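Local coordinates for glycerol-3-phosphate dehydrogenase [NAD(+)] (PDB 6IUY), which probably interconverts dihydroxyacetone phosphate and sn-glycerol 3-phosphate with NAD as cofactor, and carries a haloacid dehalogenase-like phosphatase domain that enables direct conversion of dihydroxyacetone phosphate to glycerol, at residues W267-V272 / V294-H299; M274-T279 / E329-T334; I320-I325 / D415-E420. All blocks are in the same frame, centred on the assembly; numbering follows the deposited sequence.

Interaction 1: residues W267-V272 / V294-H299; sequences WACTAV and VTMWVH. With NAD (nicotinamide-adenine-dinucleotide), chain C.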
loop_
_atom_site.group_PDB
_atom_site.type_symbol
_atom_site.label_atom_id
_atom_site.label_comp_id
_atom_site.label_asym_id
_atom_site.label_seq_id
_atom_site.Cartn_x
_atom_site.Cartn_y
_atom_site.Cartn_z
ATOM N N TRP A 267 -15.130 -15.553 -14.524
ATOM C CA TRP A 267 -13.770 -15.640 -13.981
ATOM C C TRP A 267 -13.348 -17.103 -13.830
ATOM O O TRP A 267 -12.194 -17.472 -14.081
ATOM C CB TRP A 267 -13.707 -14.893 -12.631
ATOM C CG TRP A 267 -12.347 -14.883 -11.924
ATOM C CD1 TRP A 267 -12.115 -15.159 -10.598
ATOM C CD2 TRP A 267 -11.069 -14.570 -12.491
ATOM N NE1 TRP A 267 -10.772 -15.026 -10.314
ATOM C CE2 TRP A 267 -10.112 -14.666 -11.456
ATOM C CE3 TRP A 267 -10.638 -14.210 -13.770
ATOM C CZ2 TRP A 267 -8.747 -14.441 -11.671
ATOM C CZ3 TRP A 267 -9.291 -13.973 -13.976
ATOM C CH2 TRP A 267 -8.361 -14.091 -12.930
ATOM N N ALA A 268 -14.289 -17.945 -13.429
ATOM C CA ALA A 268 -13.995 -19.377 -13.376
ATOM C C ALA A 268 -13.485 -19.847 -14.729
ATOM O O ALA A 268 -12.419 -20.468 -14.797
ATOM C CB ALA A 268 -15.207 -20.161 -12.947
ATOM N N CYS A 269 -14.188 -19.506 -15.813
ATOM C CA CYS A 269 -13.758 -19.947 -17.147
ATOM C C CYS A 269 -12.453 -19.311 -17.622
ATOM O O CYS A 269 -11.674 -19.966 -18.336
ATOM C CB CYS A 269 -14.839 -19.678 -18.203
ATOM S SG CYS A 269 -16.348 -20.688 -18.016
ATOM N N THR A 270 -12.184 -18.044 -17.295
ATOM C CA THR A 270 -10.952 -17.510 -17.862
ATOM C C THR A 270 -9.839 -18.066 -16.986
ATOM O O THR A 270 -8.763 -18.352 -17.474
ATOM C CB THR A 270 -10.902 -15.941 -18.001
ATOM O OG1 THR A 270 -9.887 -15.375 -17.155
ATOM C CG2 THR A 270 -12.251 -15.279 -17.778
ATOM N N ALA A 271 -10.133 -18.317 -15.714
ATOM C CA ALA A 271 -9.184 -19.005 -14.868
ATOM C C ALA A 271 -8.862 -20.426 -15.404
ATOM O O ALA A 271 -7.683 -20.789 -15.595
ATOM C CB ALA A 271 -9.719 -19.063 -13.430
ATOM N N VAL A 272 -9.892 -21.239 -15.655
ATOM C CA VAL A 272 -9.650 -22.612 -16.134
ATOM C C VAL A 272 -8.901 -22.591 -17.449
ATOM O O VAL A 272 -8.165 -23.521 -17.768
ATOM C CB VAL A 272 -10.960 -23.420 -16.303
ATOM C CG1 VAL A 272 -11.523 -23.226 -17.686
ATOM C CG2 VAL A 272 -10.695 -24.895 -16.076
ATOM N N VAL A 294 -8.278 -30.871 -17.458
ATOM C CA VAL A 294 -8.833 -30.172 -16.311
ATOM C C VAL A 294 -10.330 -30.338 -16.304
ATOM O O VAL A 294 -10.978 -30.082 -17.307
ATOM C CB VAL A 294 -8.509 -28.647 -16.341
ATOM C CG1 VAL A 294 -9.074 -27.965 -15.117
ATOM C CG2 VAL A 294 -7.040 -28.417 -16.432
ATOM N N THR A 295 -10.897 -30.690 -15.160
ATOM C CA THR A 295 -12.322 -30.901 -15.102
ATOM C C THR A 295 -12.963 -29.618 -14.597
ATOM O O THR A 295 -12.427 -28.977 -13.694
ATOM C CB THR A 295 -12.648 -32.107 -14.198
ATOM O OG1 THR A 295 -12.080 -33.278 -14.784
ATOM C CG2 THR A 295 -14.111 -32.318 -14.067
ATOM N N MET A 296 -14.081 -29.216 -15.189
ATOM C CA MET A 296 -14.786 -28.047 -14.692
ATOM C C MET A 296 -16.218 -28.406 -14.358
ATOM O O MET A 296 -16.977 -28.782 -15.243
ATOM C CB MET A 296 -14.736 -26.908 -15.722
ATOM C CG MET A 296 -15.739 -25.787 -15.477
ATOM S SD MET A 296 -15.374 -24.297 -16.447
ATOM C CE MET A 296 -15.859 -24.784 -18.117
ATOM N N TRP A 297 -16.593 -28.285 -13.086
ATOM C CA TRP A 297 -18.001 -28.388 -12.709
ATOM C C TRP A 297 -18.789 -27.183 -13.175
ATOM O O TRP A 297 -18.455 -26.017 -12.851
ATOM C CB TRP A 297 -18.159 -28.535 -11.210
ATOM C CG TRP A 297 -19.611 -28.558 -10.752
ATOM C CD1 TRP A 297 -20.539 -29.525 -11.015
ATOM C CD2 TRP A 297 -20.274 -27.582 -9.934
ATOM N NE1 TRP A 297 -21.737 -29.216 -10.413
ATOM C CE2 TRP A 297 -21.603 -28.022 -9.751
ATOM C CE3 TRP A 297 -19.872 -26.376 -9.341
ATOM C CZ2 TRP A 297 -22.532 -27.307 -8.988
ATOM C CZ3 TRP A 297 -20.794 -25.663 -8.589
ATOM C CH2 TRP A 297 -22.110 -26.130 -8.421
ATOM N N VAL A 298 -19.837 -27.473 -13.945
ATOM C CA VAL A 298 -20.752 -26.473 -14.471
ATOM C C VAL A 298 -22.129 -26.676 -13.875
ATOM O O VAL A 298 -22.815 -27.630 -14.228
ATOM C CB VAL A 298 -20.869 -26.549 -15.998
ATOM C CG1 VAL A 298 -21.732 -25.399 -16.533
ATOM C CG2 VAL A 298 -19.495 -26.538 -16.656
ATOM N N HIS A 299 -22.538 -25.792 -12.971
ATOM C CA HIS A 299 -23.880 -25.849 -12.406
ATOM C C HIS A 299 -24.923 -25.889 -13.515
ATOM O O HIS A 299 -24.848 -25.105 -14.462
ATOM C CB HIS A 299 -24.137 -24.648 -11.513
ATOM C CG HIS A 299 -25.527 -24.587 -10.971
ATOM N ND1 HIS A 299 -26.476 -23.693 -11.439
ATOM C CD2 HIS A 299 -26.137 -25.294 -9.993
ATOM C CE1 HIS A 299 -27.604 -23.861 -10.776
ATOM N NE2 HIS A 299 -27.423 -24.826 -9.889
HETATM P PA NAD C . -20.337 -15.181 -12.470
HETATM O O1A NAD C . -20.022 -15.166 -13.909
HETATM O O2A NAD C . -20.465 -13.800 -11.842
HETATM O O5B NAD C . -21.748 -15.947 -12.198
HETATM C C5B NAD C . -22.237 -16.917 -13.136
HETATM C C4B NAD C . -22.257 -18.319 -12.476
HETATM O O4B NAD C . -23.154 -18.349 -11.529
HETATM C C3B NAD C . -22.738 -19.354 -13.498
HETATM O O3B NAD C . -21.733 -20.115 -13.986
HETATM C C2B NAD C . -23.733 -20.230 -12.712
HETATM O O2B NAD C . -23.425 -21.666 -12.994
HETATM C C1B NAD C . -23.527 -19.906 -11.481
HETATM N N9A NAD C . -24.696 -20.123 -10.739
HETATM C C8A NAD C . -25.920 -19.570 -10.903
HETATM N N7A NAD C . -26.727 -20.087 -9.950
HETATM C C5A NAD C . -26.014 -20.977 -9.209
HETATM C C6A NAD C . -26.346 -21.790 -8.141
HETATM N N6A NAD C . -27.622 -21.899 -7.521
HETATM N N1A NAD C . -25.416 -22.573 -7.579
HETATM C C2A NAD C . -24.147 -22.571 -8.077
HETATM N N3A NAD C . -23.820 -21.787 -9.130
HETATM C C4A NAD C . -24.757 -20.992 -9.691
HETATM O O3 NAD C . -19.172 -16.000 -11.728
HETATM P PN NAD C . -17.602 -15.673 -11.729
HETATM O O1N NAD C . -17.279 -14.551 -12.700
HETATM O O2N NAD C . -16.798 -16.900 -12.096
HETATM O O5D NAD C . -17.244 -15.145 -10.286
HETATM C C5D NAD C . -17.253 -16.009 -9.164
HETATM C C4D NAD C . -16.289 -15.417 -8.127
HETATM O O4D NAD C . -15.218 -14.926 -8.722
HETATM C C3D NAD C . -16.967 -14.247 -7.444
HETATM O O3D NAD C . -16.793 -14.359 -6.116
HETATM C C2D NAD C . -16.238 -12.986 -7.986
HETATM O O2D NAD C . -16.363 -11.923 -6.955
HETATM C C1D NAD C . -15.022 -13.404 -8.196
HETATM N N1N NAD C . -14.276 -12.676 -9.203
HETATM C C2N NAD C . -14.834 -12.294 -10.405
HETATM C C3N NAD C . -14.073 -11.599 -11.344
HETATM C C7N NAD C . -14.743 -11.167 -12.666
HETATM O O7N NAD C . -14.217 -10.332 -13.377
HETATM N N7N NAD C . -15.989 -11.786 -13.042
HETATM C C4N NAD C . -12.754 -11.284 -11.095
HETATM C C5N NAD C . -12.179 -11.690 -9.904
HETATM C C6N NAD C . -12.948 -12.391 -8.975
#

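Interaction 2: residues M274-T279 / E329-T334; sequences MVAQST and ENVKAT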
loop_
_atom_site.group_PDB
_atom_site.type_symbol
_atom_site.label_atom_id
_atom_site.label_comp_id
_atom_site.label_asym_id
_atom_site.label_seq_id
_atom_site.Cartn_x
_atom_site.Cartn_y
_atom_site.Cartn_z
ATOM N N MET A 274 -6.487 -20.476 -18.297
ATOM C CA MET A 274 -5.077 -20.263 -17.980
ATOM C C MET A 274 -4.481 -21.517 -17.356
ATOM O O MET A 274 -3.393 -21.941 -17.705
ATOM C CB MET A 274 -4.898 -19.085 -17.023
ATOM C CG MET A 274 -5.451 -17.746 -17.536
ATOM S SD MET A 274 -4.817 -16.398 -16.488
ATOM C CE MET A 274 -5.889 -16.451 -15.065
ATOM N N VAL A 275 -5.213 -22.079 -16.408
ATOM C CA VAL A 275 -4.867 -23.333 -15.752
ATOM C C VAL A 275 -4.724 -24.484 -16.753
ATOM O O VAL A 275 -3.779 -25.289 -16.692
ATOM C CB VAL A 275 -5.930 -23.639 -14.717
ATOM C CG1 VAL A 275 -6.059 -25.119 -14.454
ATOM C CG2 VAL A 275 -5.655 -22.809 -13.464
ATOM N N ALA A 276 -5.629 -24.533 -17.721
ATOM C CA ALA A 276 -5.533 -25.550 -18.752
ATOM C C ALA A 276 -4.285 -25.365 -19.625
ATOM O O ALA A 276 -3.691 -26.350 -20.058
ATOM C CB ALA A 276 -6.812 -25.561 -19.608
ATOM N N GLN A 277 -3.880 -24.123 -19.894
ATOM C CA GLN A 277 -2.660 -23.886 -20.687
ATOM C C GLN A 277 -1.420 -24.405 -19.977
ATOM O O GLN A 277 -0.533 -24.952 -20.624
ATOM C CB GLN A 277 -2.463 -22.400 -21.002
ATOM C CG GLN A 277 -3.481 -21.848 -21.973
ATOM C CD GLN A 277 -3.392 -20.353 -22.128
ATOM O OE1 GLN A 277 -2.840 -19.644 -21.266
ATOM N NE2 GLN A 277 -3.947 -19.853 -23.233
ATOM N N SER A 278 -1.362 -24.221 -18.656
ATOM C CA SER A 278 -0.243 -24.700 -17.852
ATOM C C SER A 278 -0.105 -26.241 -17.843
ATOM O O SER A 278 0.998 -26.765 -18.015
ATOM C CB SER A 278 -0.377 -24.183 -16.423
ATOM O OG SER A 278 -0.237 -22.763 -16.394
ATOM N N THR A 279 -1.208 -26.956 -17.624
ATOM C CA THR A 279 -1.161 -28.413 -17.601
ATOM C C THR A 279 -0.835 -28.976 -18.971
ATOM O O THR A 279 -0.126 -29.986 -19.094
ATOM C CB THR A 279 -2.471 -29.018 -17.131
ATOM O OG1 THR A 279 -3.506 -28.694 -18.066
ATOM C CG2 THR A 279 -2.814 -28.460 -15.796
ATOM N N GLU A 329 -8.498 -27.225 -25.602
ATOM C CA GLU A 329 -9.062 -28.534 -25.912
ATOM C C GLU A 329 -8.941 -29.550 -24.774
ATOM O O GLU A 329 -9.465 -30.654 -24.887
ATOM C CB GLU A 329 -8.417 -29.085 -27.176
ATOM C CG GLU A 329 -8.631 -28.159 -28.371
ATOM C CD GLU A 329 -8.070 -28.718 -29.643
ATOM O OE1 GLU A 329 -7.771 -29.934 -29.665
ATOM O OE2 GLU A 329 -7.923 -27.942 -30.615
ATOM N N ASN A 330 -8.267 -29.183 -23.684
ATOM C CA ASN A 330 -8.092 -30.111 -22.569
ATOM C C ASN A 330 -8.954 -29.770 -21.359
ATOM O O ASN A 330 -8.611 -30.099 -20.227
ATOM C CB ASN A 330 -6.606 -30.194 -22.160
ATOM C CG ASN A 330 -5.979 -28.830 -21.833
ATOM O OD1 ASN A 330 -6.105 -27.865 -22.584
ATOM N ND2 ASN A 330 -5.272 -28.769 -20.718
ATOM N N VAL A 331 -10.095 -29.137 -21.608
ATOM C CA VAL A 331 -11.018 -28.763 -20.547
ATOM C C VAL A 331 -12.257 -29.632 -20.666
ATOM O O VAL A 331 -12.830 -29.737 -21.743
ATOM C CB VAL A 331 -11.397 -27.253 -20.627
ATOM C CG1 VAL A 331 -12.594 -26.932 -19.740
ATOM C CG2 VAL A 331 -10.206 -26.392 -20.256
ATOM N N LYS A 332 -12.666 -30.270 -19.576
ATOM C CA LYS A 332 -13.772 -31.211 -19.655
ATOM C C LYS A 332 -14.828 -30.840 -18.645
ATOM O O LYS A 332 -14.575 -30.838 -17.448
ATOM C CB LYS A 332 -13.293 -32.653 -19.429
ATOM C CG LYS A 332 -14.267 -33.726 -19.961
ATOM C CD LYS A 332 -14.683 -33.398 -21.411
ATOM C CE LYS A 332 -14.917 -34.632 -22.274
ATOM N NZ LYS A 332 -13.874 -34.770 -23.342
ATOM N N ALA A 333 -16.019 -30.537 -19.142
ATOM C CA ALA A 333 -17.097 -30.027 -18.319
ATOM C C ALA A 333 -18.026 -31.126 -17.871
ATOM O O ALA A 333 -18.392 -31.988 -18.666
ATOM C CB ALA A 333 -17.889 -28.992 -19.101
ATOM N N THR A 334 -18.463 -31.061 -16.623
ATOM C CA THR A 334 -19.529 -31.922 -16.172
ATOM C C THR A 334 -20.396 -31.212 -15.155
ATOM O O THR A 334 -19.926 -30.339 -14.421
ATOM C CB THR A 334 -18.996 -33.218 -15.545
ATOM O OG1 THR A 334 -20.035 -33.800 -14.750
ATOM C CG2 THR A 334 -17.795 -32.932 -14.648
#

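Interaction 3: residues I320-I325 / D415-E420; sequences IYLPGI and DIAKEE. With NAD (nicotinamide-adenine-dinucleotide), chain C.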
loop_
_atom_site.group_PDB
_atom_site.type_symbol
_atom_site.label_atom_id
_atom_site.label_comp_id
_atom_site.label_asym_id
_atom_site.label_seq_id
_atom_site.Cartn_x
_atom_site.Cartn_y
_atom_site.Cartn_z
ATOM N N ILE A 320 -22.279 -18.575 -22.698
ATOM C CA ILE A 320 -23.156 -17.743 -21.885
ATOM C C ILE A 320 -22.381 -16.779 -20.992
ATOM O O ILE A 320 -22.776 -15.622 -20.825
ATOM C CB ILE A 320 -24.050 -18.584 -20.980
ATOM C CG1 ILE A 320 -24.897 -19.554 -21.812
ATOM C CG2 ILE A 320 -24.939 -17.699 -20.163
ATOM C CD1 ILE A 320 -25.707 -20.504 -20.937
ATOM N N TYR A 321 -21.298 -17.270 -20.402
ATOM C CA TYR A 321 -20.587 -16.527 -19.377
ATOM C C TYR A 321 -19.223 -16.066 -19.847
ATOM O O TYR A 321 -18.636 -15.208 -19.219
ATOM C CB TYR A 321 -20.459 -17.369 -18.107
ATOM C CG TYR A 321 -21.806 -17.647 -17.502
ATOM C CD1 TYR A 321 -22.442 -16.697 -16.736
ATOM C CD2 TYR A 321 -22.468 -18.848 -17.751
ATOM C CE1 TYR A 321 -23.705 -16.936 -16.196
ATOM C CE2 TYR A 321 -23.720 -19.102 -17.215
ATOM C CZ TYR A 321 -24.341 -18.145 -16.445
ATOM O OH TYR A 321 -25.587 -18.399 -15.901
ATOM N N LEU A 322 -18.724 -16.631 -20.945
ATOM C CA LEU A 322 -17.469 -16.156 -21.532
ATOM C C LEU A 322 -17.462 -16.366 -23.031
ATOM O O LEU A 322 -16.598 -17.052 -23.552
ATOM C CB LEU A 322 -16.261 -16.850 -20.889
ATOM C CG LEU A 322 -14.933 -16.081 -21.025
ATOM C CD1 LEU A 322 -14.905 -14.828 -20.172
ATOM C CD2 LEU A 322 -13.747 -16.939 -20.679
ATOM N N PRO A 323 -18.421 -15.736 -23.737
ATOM C CA PRO A 323 -18.599 -15.924 -25.185
ATOM C C PRO A 323 -17.406 -15.495 -26.019
ATOM O O PRO A 323 -16.772 -14.486 -25.722
ATOM C CB PRO A 323 -19.817 -15.045 -25.518
ATOM C CG PRO A 323 -20.009 -14.132 -24.333
ATOM C CD PRO A 323 -19.398 -14.794 -23.148
ATOM N N GLY A 324 -17.123 -16.258 -27.071
ATOM C CA GLY A 324 -16.056 -15.938 -27.985
ATOM C C GLY A 324 -14.683 -16.352 -27.512
ATOM O O GLY A 324 -13.712 -16.167 -28.226
ATOM N N ILE A 325 -14.592 -16.888 -26.301
ATOM C CA ILE A 325 -13.302 -17.301 -25.762
ATOM C C ILE A 325 -13.134 -18.828 -25.801
ATOM O O ILE A 325 -13.983 -19.595 -25.316
ATOM C CB ILE A 325 -13.100 -16.817 -24.298
ATOM C CG1 ILE A 325 -13.317 -15.305 -24.176
ATOM C CG2 ILE A 325 -11.687 -17.181 -23.810
ATOM C CD1 ILE A 325 -12.306 -14.489 -24.975
ATOM N N ASP A 415 -10.897 -9.296 -19.877
ATOM C CA ASP A 415 -9.610 -8.835 -20.387
ATOM C C ASP A 415 -8.463 -9.847 -20.240
ATOM O O ASP A 415 -7.604 -9.978 -21.109
ATOM C CB ASP A 415 -9.251 -7.538 -19.680
ATOM C CG ASP A 415 -10.232 -6.435 -19.991
ATOM O OD1 ASP A 415 -10.546 -6.249 -21.192
ATOM O OD2 ASP A 415 -10.712 -5.775 -19.041
ATOM N N ILE A 416 -8.438 -10.538 -19.119
ATOM C CA ILE A 416 -7.475 -11.615 -18.915
ATOM C C ILE A 416 -7.782 -12.774 -19.863
ATOM O O ILE A 416 -6.877 -13.427 -20.370
ATOM C CB ILE A 416 -7.500 -12.067 -17.463
ATOM C CG1 ILE A 416 -7.078 -10.891 -16.577
ATOM C CG2 ILE A 416 -6.626 -13.282 -17.246
ATOM C CD1 ILE A 416 -7.440 -11.066 -15.094
ATOM N N ALA A 417 -9.060 -13.009 -20.136
ATOM C CA ALA A 417 -9.447 -14.056 -21.089
ATOM C C ALA A 417 -8.917 -13.736 -22.485
ATOM O O ALA A 417 -8.777 -14.618 -23.331
ATOM C CB ALA A 417 -10.967 -14.217 -21.123
ATOM N N LYS A 418 -8.615 -12.464 -22.723
ATOM C CA LYS A 418 -8.084 -12.045 -24.010
ATOM C C LYS A 418 -6.571 -11.910 -23.919
ATOM O O LYS A 418 -5.916 -11.471 -24.863
ATOM C CB LYS A 418 -8.737 -10.738 -24.455
ATOM C CG LYS A 418 -10.149 -10.961 -25.004
ATOM C CD LYS A 418 -11.084 -9.833 -24.673
ATOM C CE LYS A 418 -10.642 -8.560 -25.360
ATOM N NZ LYS A 418 -11.506 -7.393 -25.018
ATOM N N GLU A 419 -6.032 -12.292 -22.767
ATOM C CA GLU A 419 -4.592 -12.317 -22.543
ATOM C C GLU A 419 -3.943 -10.931 -22.493
ATOM O O GLU A 419 -2.760 -10.778 -22.815
ATOM C CB GLU A 419 -3.919 -13.174 -23.628
ATOM C CG GLU A 419 -4.462 -14.613 -23.683
ATOM C CD GLU A 419 -3.602 -15.566 -24.510
ATOM O OE1 GLU A 419 -2.663 -15.100 -25.197
ATOM O OE2 GLU A 419 -3.860 -16.792 -24.458
ATOM N N GLU A 420 -4.711 -9.921 -22.092
ATOM C CA GLU A 420 -4.131 -8.633 -21.738
ATOM C C GLU A 420 -3.310 -8.802 -20.459
ATOM O O GLU A 420 -3.715 -9.531 -19.543
ATOM C CB GLU A 420 -5.214 -7.581 -21.548
ATOM C CG GLU A 420 -6.199 -7.502 -22.720
ATOM C CD GLU A 420 -7.181 -6.330 -22.608
ATOM O OE1 GLU A 420 -7.075 -5.553 -21.633
ATOM O OE2 GLU A 420 -8.056 -6.185 -23.496
HETATM P PA NAD C . -20.337 -15.181 -12.470
HETATM O O1A NAD C . -20.022 -15.166 -13.909
HETATM O O2A NAD C . -20.465 -13.800 -11.842
HETATM O O5B NAD C . -21.748 -15.947 -12.198
HETATM C C5B NAD C . -22.237 -16.917 -13.136
HETATM C C4B NAD C . -22.257 -18.319 -12.476
HETATM O O4B NAD C . -23.154 -18.349 -11.529
HETATM C C3B NAD C . -22.738 -19.354 -13.498
HETATM O O3B NAD C . -21.733 -20.115 -13.986
HETATM C C2B NAD C . -23.733 -20.230 -12.712
HETATM O O2B NAD C . -23.425 -21.666 -12.994
HETATM C C1B NAD C . -23.527 -19.906 -11.481
HETATM N N9A NAD C . -24.696 -20.123 -10.739
HETATM C C8A NAD C . -25.920 -19.570 -10.903
HETATM N N7A NAD C . -26.727 -20.087 -9.950
HETATM C C5A NAD C . -26.014 -20.977 -9.209
HETATM C C6A NAD C . -26.346 -21.790 -8.141
HETATM N N6A NAD C . -27.622 -21.899 -7.521
HETATM N N1A NAD C . -25.416 -22.573 -7.579
HETATM C C2A NAD C . -24.147 -22.571 -8.077
HETATM N N3A NAD C . -23.820 -21.787 -9.130
HETATM C C4A NAD C . -24.757 -20.992 -9.691
HETATM O O3 NAD C . -19.172 -16.000 -11.728
HETATM P PN NAD C . -17.602 -15.673 -11.729
HETATM O O1N NAD C . -17.279 -14.551 -12.700
HETATM O O2N NAD C . -16.798 -16.900 -12.096
HETATM O O5D NAD C . -17.244 -15.145 -10.286
HETATM C C5D NAD C . -17.253 -16.009 -9.164
HETATM C C4D NAD C . -16.289 -15.417 -8.127
HETATM O O4D NAD C . -15.218 -14.926 -8.722
HETATM C C3D NAD C . -16.967 -14.247 -7.444
HETATM O O3D NAD C . -16.793 -14.359 -6.116
HETATM C C2D NAD C . -16.238 -12.986 -7.986
HETATM O O2D NAD C . -16.363 -11.923 -6.955
HETATM C C1D NAD C . -15.022 -13.404 -8.196
HETATM N N1N NAD C . -14.276 -12.676 -9.203
HETATM C C2N NAD C . -14.834 -12.294 -10.405
HETATM C C3N NAD C . -14.073 -11.599 -11.344
HETATM C C7N NAD C . -14.743 -11.167 -12.666
HETATM O O7N NAD C . -14.217 -10.332 -13.377
HETATM N N7N NAD C . -15.989 -11.786 -13.042
HETATM C C4N NAD C . -12.754 -11.284 -11.095
HETATM C C5N NAD C . -12.179 -11.690 -9.904
HETATM C C6N NAD C . -12.948 -12.391 -8.975
#

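Interaction 1: residues W267-V272 / V294-H299
Val272 overlaps Val294, the two side chains sliding past each other in opposite directions, with CG2 of Val272 3.6 Å from CG1 of Val294. Both methyls stand anti to their own backbone N, which brings the two branches together. The Val272 and Met296 side chains cross at about a right angle, CG1 of Val272 lying 4.2 Å from SD of Met296. Met296 is extended through its first two torsions and bends at the third (chi3 74°), which brings SD to 4.1 Å from Cys269 SG and CE equally close to that sulfur. No hydrogen bond crosses between the segments; the contact is apolar and buried.

The two segments hold different parts of NAD. The amide of Trp267 gives a nearly straight bond to phosphate oxygen O1N (3.0 Å, 167°) and that of Ala268 one to O2N (3.0 Å), as expected at the first turn of a Rossmann helix. The indole of Trp267 lies over the nicotinamide, C5N standing 3.5 Å above the indole plane and offset toward its rim. Two residues past the strand, the His299 ring lies against the adenine, C6A over the centre of one face.

Over residues 267-272 and 294-297 helix and strand run antiparallel (176°), their axes 10.4 Å apart at closest approach. Neighbouring strand 257-262 puts Met261 against Val272, and helix 307-315 puts Ile312 against Met296.

Interaction 2: residues M274-T279 / E329-T334
One hydrogen bond joins the segments: ND2 of Asn330 donates to the backbone O of Ala276 at 3.0 Å, nearly straight at 172°. The acceptor lies in the plane of the amide, while seen from the carbonyl the donor arrives at a bent C=O angle of 118°, tilted from the carbonyl plane. With chi1 at 55°, CG of Asn330 sits between its own backbone N and carbonyl carbon, turning the amide back toward the helix. ND2 also donates to the carbonyl O of Lys292, which likewise takes a bond from Thr279 OG1. Although Thr279 OG1 lies 3.2 Å from Asn330 ND2, the angle is too poor for a hydrogen bond between them.

The apolar part centres on the Ala276 methyl. CG2 of Val331 comes to 3.6 Å from Ala276 CB, and the Asn330 amide also lies against this methyl, which stands out of the amide plane, ND2 3.7 Å from Ala276 CB.

Strand 331-334 pairs in parallel with strand 293-297 and is the outermost strand on this side of the sheet within the chain. The Asn330 bond joins it to a helix that lies along one face of the sheet, antiparallel to these strands, as in the Rossmann-type NAD-binding fold.

Interaction 3: residues I320-I325 / D415-E420
A lone alanine methyl, Ala417 CB, receives Leu322 and Ile325 of a loop without regular secondary structure, and no hydrogen bond crosses the contact. CD2 of Leu322 reaches it at 3.9 Å and CG1 of Ile325 comes to 4.0 Å from Ala417 CB. Ile325 also lays CG2 and CD1 beside the carbonyl, each 3.9 Å from Ala417 O, and its CD1 brushes CG of Lys418. Leu322 makes its approach with CG anti to its own backbone N (chi1 -158°), whereas in Ile325 CG1 lies anti to the carbonyl carbon. A type II turn from Leu322 to Ile325 brings the two side chains together; it carries Gly324 at positive phi, and its closing bond is weak.

Across the contact, the chain leaves helix 413-416 in a Schellman motif: Glu419 has positive phi (69°), its N bonds to Ile416 O at 2.8 Å, and Glu420 N bonds to Asp415 O. OE2 of Glu419 forms a salt bridge with Arg273 and a hydrogen bond with Gln277, both of helix 266-282.

Next to this contact the Tyr321 ring lies against the adenosine ribose of NAD, C3B standing 3.6 Å above one face toward the rim, while CG2 of Ile320 covers the opposite face. The Tyr321 OH is hydrogen-bonded to Glu301. An alanine at Tyr321 is likely to leave the ribose without its flat cover and Glu301 without this hydroxyl partner.

Through Tyr321 the loop borders the cofactor cleft of the Rossmann-type domain, and it packs on the end of helix 413-416, whose Ala413 binds NAD.

How the interactions relate
Helix 266-282 is shared by interactions 1 and 2, whose centres lie 8 Å apart; their strands are neighbours in one sheet, where Met296 N meets Lys332 O and Val294 O meets Lys332 N, each at 2.8 Å. Interaction 3, with its centre 12 Å from that of interaction 1, packs against another side of the same helix: Thr270 CB is 3.6 Å from Ala417 CB, and Trp267 CZ3 is 3.6 Å from Ile416 CD1. The Gln277–Glu419 pair links interaction 2 to 3. Interactions 1 and 3 both touch NAD; in interaction 2, the Val331 side chain is about 13 Å from it. Bound dihydroxyacetone phosphate lies about 12 Å from the Leu322 side chain.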